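Local coordinates for catechol 1,2 dioxygenase (Acinetobacter radioresistens, PDB 2XSU), which probably catalyses the intradiol cleavage of catechol by molecular oxygen to cis,cis-muconate, as an iron(III)-dependent homodimeric dioxygenase, at residues 228-242 / 289-303. The protein carries 1 engineered substitution. Sequence-based numbering, arbitrary orientation.
Sequences YFVSAPGYRKLTTQF and FNVELVKEAEAAPSS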
ATOM      1  N   TYR A 228     -19.441 -17.548  -7.407  1.00  9.80           N
ATOM      2  CA  TYR A 228     -19.316 -18.997  -7.228  1.00  9.73           C
ATOM      3  C   TYR A 228     -17.874 -19.443  -7.015  1.00  9.92           C
ATOM      4  O   TYR A 228     -16.987 -19.025  -7.758  1.00 10.35           O
ATOM      5  CB  TYR A 228     -19.782 -19.721  -8.492  1.00  9.69           C
ATOM      6  CG  TYR A 228     -21.252 -19.820  -8.718  1.00  9.05           C
ATOM      7  CD1 TYR A 228     -21.998 -18.694  -9.081  1.00 10.30           C
ATOM      8  CD2 TYR A 228     -21.911 -21.069  -8.633  1.00 10.08           C
ATOM      9  CE1 TYR A 228     -23.371 -18.794  -9.304  1.00 10.48           C
ATOM     10  CE2 TYR A 228     -23.290 -21.178  -8.882  1.00 10.11           C
ATOM     11  CZ  TYR A 228     -24.004 -20.023  -9.218  1.00 10.06           C
ATOM     12  OH  TYR A 228     -25.346 -20.078  -9.452  1.00 12.28           O
ATOM     13  N   PHE A 229     -17.651 -20.303  -6.009  1.00 10.01           N
ATOM     14  CA  PHE A 229     -16.549 -21.293  -6.075  1.00 10.41           C
ATOM     15  C   PHE A 229     -17.196 -22.658  -6.320  1.00 11.84           C
ATOM     16  O   PHE A 229     -18.163 -23.006  -5.630  1.00 11.47           O
ATOM     17  CB  PHE A 229     -15.778 -21.442  -4.752  1.00 11.50           C
ATOM     18  CG  PHE A 229     -14.875 -20.293  -4.380  1.00 11.10           C
ATOM     19  CD1 PHE A 229     -13.973 -19.740  -5.306  1.00 14.11           C
ATOM     20  CD2 PHE A 229     -14.871 -19.797  -3.072  1.00 12.96           C
ATOM     21  CE1 PHE A 229     -13.109 -18.692  -4.942  1.00 16.06           C
ATOM     22  CE2 PHE A 229     -14.009 -18.768  -2.707  1.00 13.77           C
ATOM     23  CZ  PHE A 229     -13.130 -18.199  -3.645  1.00 13.25           C
ATOM     24  N   VAL A 230     -16.675 -23.442  -7.267  1.00 11.66           N
ATOM     25  CA  VAL A 230     -17.159 -24.819  -7.466  1.00 13.06           C
ATOM     26  C   VAL A 230     -15.954 -25.744  -7.406  1.00 14.30           C
ATOM     27  O   VAL A 230     -14.965 -25.524  -8.082  1.00 14.28           O
ATOM     28  CB  VAL A 230     -17.964 -25.001  -8.776  1.00 12.71           C
ATOM     29  CG1 VAL A 230     -18.607 -26.439  -8.830  1.00 13.58           C
ATOM     30  CG2 VAL A 230     -19.076 -23.915  -8.899  1.00 12.37           C
ATOM     31  N   SER A 231     -16.032 -26.782  -6.576  1.00 14.92           N
ATOM     32  CA  SER A 231     -14.900 -27.717  -6.447  1.00 15.46           C
ATOM     33  C   SER A 231     -15.430 -29.135  -6.284  1.00 16.29           C
ATOM     34  O   SER A 231     -16.546 -29.311  -5.806  1.00 16.12           O
ATOM     35  CB  SER A 231     -14.003 -27.328  -5.264  1.00 16.39           C
ATOM     36  OG  SER A 231     -14.690 -27.335  -4.012  1.00 17.24           O
ATOM     37  N   ALA A 232     -14.613 -30.127  -6.668  1.00 16.56           N
ATOM     38  CA  ALA A 232     -14.977 -31.544  -6.511  1.00 17.94           C
ATOM     39  C   ALA A 232     -13.730 -32.405  -6.650  1.00 18.69           C
ATOM     40  O   ALA A 232     -12.844 -32.070  -7.432  1.00 19.17           O
ATOM     41  CB  ALA A 232     -15.987 -31.946  -7.534  1.00 17.89           C
ATOM     42  N   PRO A 233     -13.661 -33.520  -5.910  1.00 19.26           N
ATOM     43  CA  PRO A 233     -12.483 -34.397  -6.058  1.00 19.82           C
ATOM     44  C   PRO A 233     -12.277 -34.826  -7.492  1.00 19.46           C
ATOM     45  O   PRO A 233     -13.227 -35.249  -8.169  1.00 20.20           O
ATOM     46  CB  PRO A 233     -12.849 -35.620  -5.204  1.00 20.06           C
ATOM     47  CG  PRO A 233     -13.766 -35.089  -4.176  1.00 20.45           C
ATOM     48  CD  PRO A 233     -14.542 -33.950  -4.811  1.00 19.91           C
ATOM     49  N   GLY A 234     -11.042 -34.682  -7.962  1.00 20.16           N
ATOM     50  CA  GLY A 234     -10.693 -35.032  -9.333  1.00 20.21           C
ATOM     51  C   GLY A 234     -10.887 -33.959 -10.390  1.00 20.42           C
ATOM     52  O   GLY A 234     -10.576 -34.178 -11.570  1.00 21.18           O
ATOM     53  N   TYR A 235     -11.439 -32.818  -9.978  1.00 19.88           N
ATOM     54  CA  TYR A 235     -11.709 -31.694 -10.898  1.00 18.91           C
ATOM     55  C   TYR A 235     -10.996 -30.402 -10.502  1.00 17.84           C
ATOM     56  O   TYR A 235     -10.677 -30.174  -9.324  1.00 18.08           O
ATOM     57  CB  TYR A 235     -13.228 -31.458 -11.028  1.00 18.77           C
ATOM     58  CG  TYR A 235     -13.934 -32.640 -11.650  1.00 18.84           C
ATOM     59  CD1 TYR A 235     -14.117 -32.723 -13.036  1.00 20.07           C
ATOM     60  CD2 TYR A 235     -14.397 -33.698 -10.848  1.00 19.15           C
ATOM     61  CE1 TYR A 235     -14.748 -33.831 -13.612  1.00 22.38           C
ATOM     62  CE2 TYR A 235     -15.021 -34.802 -11.418  1.00 22.64           C
ATOM     63  CZ  TYR A 235     -15.193 -34.860 -12.794  1.00 22.93           C
ATOM     64  OH  TYR A 235     -15.811 -35.953 -13.375  1.00 27.72           O
ATOM     65  N   ARG A 236     -10.748 -29.561 -11.514  1.00 17.94           N
ATOM     66  CA  ARG A 236     -10.123 -28.261 -11.306  1.00 17.32           C
ATOM     67  C   ARG A 236     -11.114 -27.314 -10.613  1.00 16.25           C
ATOM     68  O   ARG A 236     -12.231 -27.157 -11.096  1.00 16.58           O
ATOM     69  CB  ARG A 236      -9.713 -27.662 -12.650  1.00 16.94           C
ATOM     70  CG  ARG A 236      -8.822 -28.565 -13.512  1.00 17.82           C
ATOM     71  CD  ARG A 236      -8.341 -27.796 -14.745  1.00 19.58           C
ATOM     72  NE  ARG A 236      -7.227 -26.882 -14.460  1.00 19.85           N
ATOM     73  CZ  ARG A 236      -7.081 -25.679 -15.027  1.00 21.07           C
ATOM     74  NH1 ARG A 236      -8.017 -25.202 -15.839  1.00 24.23           N
ATOM     75  NH2 ARG A 236      -6.023 -24.933 -14.751  1.00 20.81           N
ATOM     76  N   LYS A 237     -10.687 -26.678  -9.528  1.00 16.12           N
ATOM     77  CA  LYS A 237     -11.538 -25.688  -8.822  1.00 16.01           C
ATOM     78  C   LYS A 237     -11.823 -24.494  -9.732  1.00 15.20           C
ATOM     79  O   LYS A 237     -10.938 -24.020 -10.473  1.00 16.09           O
ATOM     80  CB  LYS A 237     -10.875 -25.201  -7.545  1.00 17.31           C
ATOM     81  CG  LYS A 237     -11.794 -24.326  -6.688  1.00 18.43           C
ATOM     82  CD  LYS A 237     -11.183 -24.085  -5.321  1.00 23.54           C
ATOM     83  CE  LYS A 237     -12.164 -23.354  -4.384  1.00 27.35           C
ATOM     84  NZ  LYS A 237     -11.692 -23.428  -2.960  1.00 27.64           N
ATOM     85  N   LEU A 238     -13.060 -24.016  -9.649  1.00 13.95           N
ATOM     86  CA  LEU A 238     -13.527 -22.932 -10.499  1.00 12.18           C
ATOM     87  C   LEU A 238     -13.936 -21.737  -9.668  1.00 11.84           C
ATOM     88  O   LEU A 238     -14.693 -21.877  -8.714  1.00 12.40           O
ATOM     89  CB  LEU A 238     -14.710 -23.387 -11.346  1.00 12.66           C
ATOM     90  CG  LEU A 238     -15.451 -22.324 -12.190  1.00 12.87           C
ATOM     91  CD1 LEU A 238     -14.535 -21.746 -13.273  1.00 14.00           C
ATOM     92  CD2 LEU A 238     -16.707 -22.884 -12.823  1.00 14.44           C
ATOM     93  N   THR A 239     -13.431 -20.562 -10.060  1.00  9.74           N
ATOM     94  CA  THR A 239     -13.887 -19.284  -9.505  1.00  9.50           C
ATOM     95  C   THR A 239     -14.652 -18.585 -10.615  1.00  9.29           C
ATOM     96  O   THR A 239     -14.104 -18.322 -11.686  1.00  9.95           O
ATOM     97  CB  THR A 239     -12.707 -18.392  -9.057  1.00  9.39           C
ATOM     98  OG1 THR A 239     -11.952 -19.068  -8.035  1.00 10.34           O
ATOM     99  CG2 THR A 239     -13.227 -17.011  -8.516  1.00  8.37           C
ATOM    100  N   THR A 240     -15.942 -18.319 -10.396  1.00 10.01           N
ATOM    101  CA  THR A 240     -16.748 -17.703 -11.467  1.00  9.84           C
ATOM    102  C   THR A 240     -17.899 -16.861 -10.908  1.00 10.04           C
ATOM    103  O   THR A 240     -17.942 -16.595  -9.709  1.00  9.78           O
ATOM    104  CB  THR A 240     -17.229 -18.779 -12.491  1.00 11.09           C
ATOM    105  OG1 THR A 240     -17.702 -18.139 -13.693  1.00 11.77           O
ATOM    106  CG2 THR A 240     -18.297 -19.653 -11.877  1.00 11.96           C
ATOM    107  N   GLN A 241     -18.749 -16.350 -11.804  1.00 10.92           N
ATOM    108  CA  GLN A 241     -19.992 -15.676 -11.421  1.00 10.49           C
ATOM    109  C   GLN A 241     -20.998 -15.805 -12.555  1.00 10.26           C
ATOM    110  O   GLN A 241     -20.645 -16.225 -13.647  1.00 10.56           O
ATOM    111  CB  GLN A 241     -19.769 -14.201 -11.145  1.00 12.58           C
ATOM    112  CG  GLN A 241     -19.540 -13.350 -12.352  1.00 15.60           C
ATOM    113  CD  GLN A 241     -19.240 -11.906 -11.993  1.00 17.78           C
ATOM    114  OE1 GLN A 241     -19.004 -11.569 -10.817  1.00 19.36           O
ATOM    115  NE2 GLN A 241     -19.236 -11.049 -13.011  1.00 22.42           N
ATOM    116  N   PHE A 242     -22.243 -15.426 -12.283  1.00  9.84           N
ATOM    117  CA  PHE A 242     -23.088 -15.001 -13.397  1.00  9.60           C
ATOM    118  C   PHE A 242     -23.510 -13.563 -13.199  1.00  9.88           C
ATOM    119  O   PHE A 242     -23.592 -13.072 -12.050  1.00  9.50           O
ATOM    120  CB  PHE A 242     -24.312 -15.927 -13.676  1.00  9.61           C
ATOM    121  CG  PHE A 242     -25.356 -15.966 -12.594  1.00  8.50           C
ATOM    122  CD1 PHE A 242     -26.266 -14.918 -12.418  1.00 10.28           C
ATOM    123  CD2 PHE A 242     -25.485 -17.087 -11.758  1.00  9.41           C
ATOM    124  CE1 PHE A 242     -27.241 -14.940 -11.400  1.00 10.79           C
ATOM    125  CE2 PHE A 242     -26.471 -17.135 -10.750  1.00 10.17           C
ATOM    126  CZ  PHE A 242     -27.345 -16.063 -10.557  1.00 11.42           C
ATOM    127  N   PHE A 289     -28.225 -21.774 -14.000  1.00 12.54           N
ATOM    128  CA  PHE A 289     -26.796 -21.670 -14.197  1.00 12.31           C
ATOM    129  C   PHE A 289     -26.131 -23.047 -13.990  1.00 12.71           C
ATOM    130  O   PHE A 289     -25.862 -23.478 -12.846  1.00 12.23           O
ATOM    131  CB  PHE A 289     -26.219 -20.594 -13.267  1.00 12.04           C
ATOM    132  CG  PHE A 289     -24.755 -20.290 -13.519  1.00 12.65           C
ATOM    133  CD1 PHE A 289     -24.360 -19.636 -14.686  1.00 13.92           C
ATOM    134  CD2 PHE A 289     -23.782 -20.636 -12.564  1.00 12.70           C
ATOM    135  CE1 PHE A 289     -22.995 -19.337 -14.916  1.00 14.11           C
ATOM    136  CE2 PHE A 289     -22.421 -20.357 -12.790  1.00 13.32           C
ATOM    137  CZ  PHE A 289     -22.036 -19.708 -13.970  1.00 12.62           C
ATOM    138  N   ASN A 290     -25.903 -23.739 -15.106  1.00 13.45           N
ATOM    139  CA  ASN A 290     -25.180 -25.008 -15.104  1.00 14.45           C
ATOM    140  C   ASN A 290     -23.690 -24.760 -15.083  1.00 14.79           C
ATOM    141  O   ASN A 290     -23.195 -23.707 -15.561  1.00 16.09           O
ATOM    142  CB  ASN A 290     -25.581 -25.861 -16.320  1.00 14.14           C
ATOM    143  CG  ASN A 290     -27.056 -26.117 -16.366  1.00 16.85           C
ATOM    144  OD1 ASN A 290     -27.673 -26.463 -15.342  1.00 15.70           O
ATOM    145  ND2 ASN A 290     -27.656 -25.913 -17.535  1.00 18.74           N
ATOM    146  N   VAL A 291     -22.971 -25.697 -14.485  1.00 14.75           N
ATOM    147  CA  VAL A 291     -21.531 -25.580 -14.363  1.00 14.04           C
ATOM    148  C   VAL A 291     -20.867 -26.822 -14.933  1.00 15.40           C
ATOM    149  O   VAL A 291     -21.237 -27.945 -14.584  1.00 14.96           O
ATOM    150  CB  VAL A 291     -21.095 -25.401 -12.903  1.00 14.88           C
ATOM    151  CG1 VAL A 291     -19.579 -25.383 -12.800  1.00 15.15           C
ATOM    152  CG2 VAL A 291     -21.653 -24.089 -12.332  1.00 15.05           C
ATOM    153  N   GLU A 292     -19.886 -26.603 -15.794  1.00 14.79           N
ATOM    154  CA  GLU A 292     -19.069 -27.690 -16.335  1.00 15.78           C
ATOM    155  C   GLU A 292     -17.646 -27.573 -15.801  1.00 15.42           C
ATOM    156  O   GLU A 292     -16.971 -26.539 -15.975  1.00 15.77           O
ATOM    157  CB  GLU A 292     -19.094 -27.613 -17.865  1.00 16.38           C
ATOM    158  CG  GLU A 292     -18.204 -28.576 -18.608  1.00 22.30           C
ATOM    159  CD  GLU A 292     -18.320 -28.384 -20.123  1.00 26.73           C
ATOM    160  OE1 GLU A 292     -19.377 -28.738 -20.693  1.00 29.45           O
ATOM    161  OE2 GLU A 292     -17.367 -27.842 -20.734  1.00 30.70           O
ATOM    162  N   LEU A 293     -17.192 -28.634 -15.144  1.00 15.14           N
ATOM    163  CA  LEU A 293     -15.847 -28.701 -14.579  1.00 15.89           C
ATOM    164  C   LEU A 293     -14.909 -29.532 -15.458  1.00 17.39           C
ATOM    165  O   LEU A 293     -15.336 -30.510 -16.102  1.00 17.95           O
ATOM    166  CB  LEU A 293     -15.882 -29.300 -13.161  1.00 16.41           C
ATOM    167  CG  LEU A 293     -16.691 -28.554 -12.104  1.00 14.56           C
ATOM    168  CD1 LEU A 293     -16.663 -29.342 -10.782  1.00 15.33           C
ATOM    169  CD2 LEU A 293     -16.122 -27.156 -11.909  1.00 14.86           C
ATOM    170  N   VAL A 294     -13.645 -29.128 -15.474  1.00 18.62           N
ATOM    171  CA  VAL A 294     -12.597 -29.810 -16.250  1.00 20.94           C
ATOM    172  C   VAL A 294     -11.883 -30.804 -15.327  1.00 21.85           C
ATOM    173  O   VAL A 294     -11.599 -30.497 -14.172  1.00 20.89           O
ATOM    174  CB  VAL A 294     -11.604 -28.774 -16.845  1.00 20.89           C
ATOM    175  CG1 VAL A 294     -10.452 -29.457 -17.601  1.00 22.32           C
ATOM    176  CG2 VAL A 294     -12.339 -27.783 -17.773  1.00 21.67           C
ATOM    177  N   LYS A 295     -11.594 -32.009 -15.830  1.00 23.50           N
ATOM    178  CA  LYS A 295     -10.870 -32.985 -15.007  1.00 26.04           C
ATOM    179  C   LYS A 295      -9.437 -32.529 -14.714  1.00 26.43           C
ATOM    180  O   LYS A 295      -8.761 -31.919 -15.571  1.00 25.93           O
ATOM    181  CB  LYS A 295     -10.884 -34.402 -15.632  1.00 26.71           C
ATOM    182  CG  LYS A 295     -10.256 -34.513 -17.018  1.00 31.10           C
ATOM    183  CD  LYS A 295      -9.649 -35.917 -17.275  1.00 35.29           C
ATOM    184  CE  LYS A 295      -9.023 -36.056 -18.690  1.00 36.19           C
ATOM    185  NZ  LYS A 295      -8.259 -34.857 -19.186  1.00 37.17           N
ATOM    186  N   GLU A 296      -8.984 -32.795 -13.495  1.00 27.39           N
ATOM    187  CA  GLU A 296      -7.616 -32.476 -13.100  1.00 29.01           C
ATOM    188  C   GLU A 296      -6.685 -33.424 -13.838  1.00 29.60           C
ATOM    189  O   GLU A 296      -6.832 -34.639 -13.735  1.00 30.47           O
ATOM    190  CB  GLU A 296      -7.411 -32.673 -11.603  1.00 29.47           C
ATOM    191  CG  GLU A 296      -7.880 -31.526 -10.726  1.00 33.39           C
ATOM    192  CD  GLU A 296      -7.763 -31.835  -9.227  1.00 37.55           C
ATOM    193  OE1 GLU A 296      -7.707 -33.039  -8.861  1.00 38.33           O
ATOM    194  OE2 GLU A 296      -7.735 -30.872  -8.419  1.00 38.19           O
ATOM    195  N   ALA A 297      -5.754 -32.866 -14.596  1.00 30.03           N
ATOM    196  CA  ALA A 297      -4.736 -33.669 -15.285  1.00 30.07           C
ATOM    197  C   ALA A 297      -3.385 -33.336 -14.675  1.00 30.59           C
ATOM    198  O   ALA A 297      -3.201 -32.241 -14.123  1.00 29.86           O
ATOM    199  CB  ALA A 297      -4.730 -33.366 -16.787  1.00 30.15           C
ATOM    200  N   GLU A 298      -2.432 -34.267 -14.800  1.00 30.85           N
ATOM    201  CA  GLU A 298      -1.065 -34.037 -14.342  1.00 31.94           C
ATOM    202  C   GLU A 298      -0.438 -32.797 -15.001  1.00 31.25           C
ATOM    203  O   GLU A 298       0.261 -32.025 -14.347  1.00 32.04           O
ATOM    204  CB  GLU A 298      -0.201 -35.294 -14.585  1.00 32.39           C
ATOM    205  CG  GLU A 298       1.116 -35.341 -13.798  1.00 37.34           C
ATOM    206  CD  GLU A 298       0.921 -35.622 -12.299  1.00 41.90           C
ATOM    207  OE1 GLU A 298       0.097 -34.935 -11.642  1.00 44.98           O
ATOM    208  OE2 GLU A 298       1.602 -36.532 -11.774  1.00 44.21           O
ATOM    209  N   ALA A 299      -0.715 -32.604 -16.288  1.00 30.19           N
ATOM    210  CA  ALA A 299      -0.227 -31.452 -17.052  1.00 30.06           C
ATOM    211  C   ALA A 299      -0.872 -30.091 -16.685  1.00 29.73           C
ATOM    212  O   ALA A 299      -0.334 -29.026 -17.031  1.00 30.37           O
ATOM    213  CB  ALA A 299      -0.404 -31.725 -18.554  1.00 29.48           C
ATOM    214  N   ALA A 300      -2.024 -30.123 -16.017  1.00 29.01           N
ATOM    215  CA  ALA A 300      -2.810 -28.902 -15.793  1.00 28.37           C
ATOM    216  C   ALA A 300      -2.148 -27.930 -14.796  1.00 28.30           C
ATOM    217  O   ALA A 300      -1.737 -28.358 -13.712  1.00 27.78           O
ATOM    218  CB  ALA A 300      -4.232 -29.258 -15.324  1.00 28.17           C
ATOM    219  N   PRO A 301      -2.036 -26.630 -15.167  1.00 28.05           N
ATOM    220  CA  PRO A 301      -1.699 -25.639 -14.137  1.00 28.16           C
ATOM    221  C   PRO A 301      -2.755 -25.642 -13.031  1.00 28.41           C
ATOM    222  O   PRO A 301      -3.917 -26.012 -13.269  1.00 28.06           O
ATOM    223  CB  PRO A 301      -1.751 -24.301 -14.888  1.00 28.20           C
ATOM    224  CG  PRO A 301      -1.629 -24.652 -16.340  1.00 28.31           C
ATOM    225  CD  PRO A 301      -2.220 -26.014 -16.495  1.00 27.89           C
ATOM    226  N   SER A 302      -2.362 -25.244 -11.823  1.00 28.81           N
ATOM    227  CA  SER A 302      -3.334 -25.152 -10.725  1.00 29.14           C
ATOM    228  C   SER A 302      -4.397 -24.097 -11.056  1.00 28.91           C
ATOM    229  O   SER A 302      -4.081 -23.060 -11.669  1.00 28.90           O
ATOM    230  CB  SER A 302      -2.634 -24.819  -9.404  1.00 29.79           C
ATOM    231  OG  SER A 302      -3.553 -24.900  -8.318  1.00 31.36           O
ATOM    232  N   SER A 303      -5.656 -24.376 -10.692  1.00 28.27           N
ATOM    233  CA  SER A 303      -6.724 -23.372 -10.825  1.00 27.83           C
ATOM    234  C   SER A 303      -7.162 -22.834  -9.461  1.00 27.92           C
ATOM    235  O   SER A 303      -8.166 -22.098  -9.360  1.00 28.23           O
ATOM    236  CB  SER A 303      -7.915 -23.930 -11.607  1.00 27.99           C
ATOM    237  OG  SER A 303      -8.534 -24.985 -10.887  1.00 26.67           O
TER
HETATM  238  O   HOH W   1      -8.882 -33.957  -6.116  1.00 38.88           O
HETATM  239  O   HOH W   2     -12.996 -26.809 -13.840  1.00 18.65           O
HETATM  240  O   HOH W   3      -5.558 -27.867 -12.212  1.00 22.90           O
HETATM  241  O   HOH W   4      -8.373 -27.864  -8.290  1.00 23.61           O
HETATM  242  O   HOH W   5     -10.507 -21.361  -7.980  1.00 19.69           O
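Arg-236 N donates to Val-294 O at 2.9 Å, and Glu-296 N to Gly-234 O at 2.9 Å. These two bonds flank the single bridge Tyr-235–Lys-295 at the hairpin tip, where Ala-232 to Tyr-235 make a type II turn. Water 2 continues the link, donating to Arg-236 O and accepting from Val-294 N.

Beyond the bridge, 297-303 folds back over Arg-236. Bent at chi3 (79°), the arginine chain runs beside Val-294 and brings NH2 2.8 Å from Pro-301 O, which lies in the guanidinium plane although the donor stands above the carbonyl plane. Water 3 joins NE to the same oxygen, Ser-303 CB sits over one guanidinium face, toward its rim, and Asp-94 forms a salt bridge to NH2; together these should fix the group's rotation. Ser-303 OG donates in plane to a lone pair of Lys-237 O (2.6 Å).

The apolar side holds Leu-293, whose CD1 and CD2 both sit 4.0 Å from Val-230 CG1, and Val-291, whose CG1 meets Leu-238 CD2. Farther along, the Phe-289 ring closes a three-ring aromatic cluster with Tyr-228 and Phe-242: Phe-289 CE2 is over the centre of the Tyr-228 ring, the two planes oblique at 52°, while Phe-242 CB makes a CH-pi contact with the face of the Phe-289 ring. Tyr-228 OH is hydrogen-bonded to Tyr-191.

Hairpin 221-231/238-244 thus packs its inner side chains against strand 284-293, as facing layers do in the beta-sandwich of intradiol dioxygenases; the hairpin's other side carries Gln-241, beside the iron ligands His-225 and His-227.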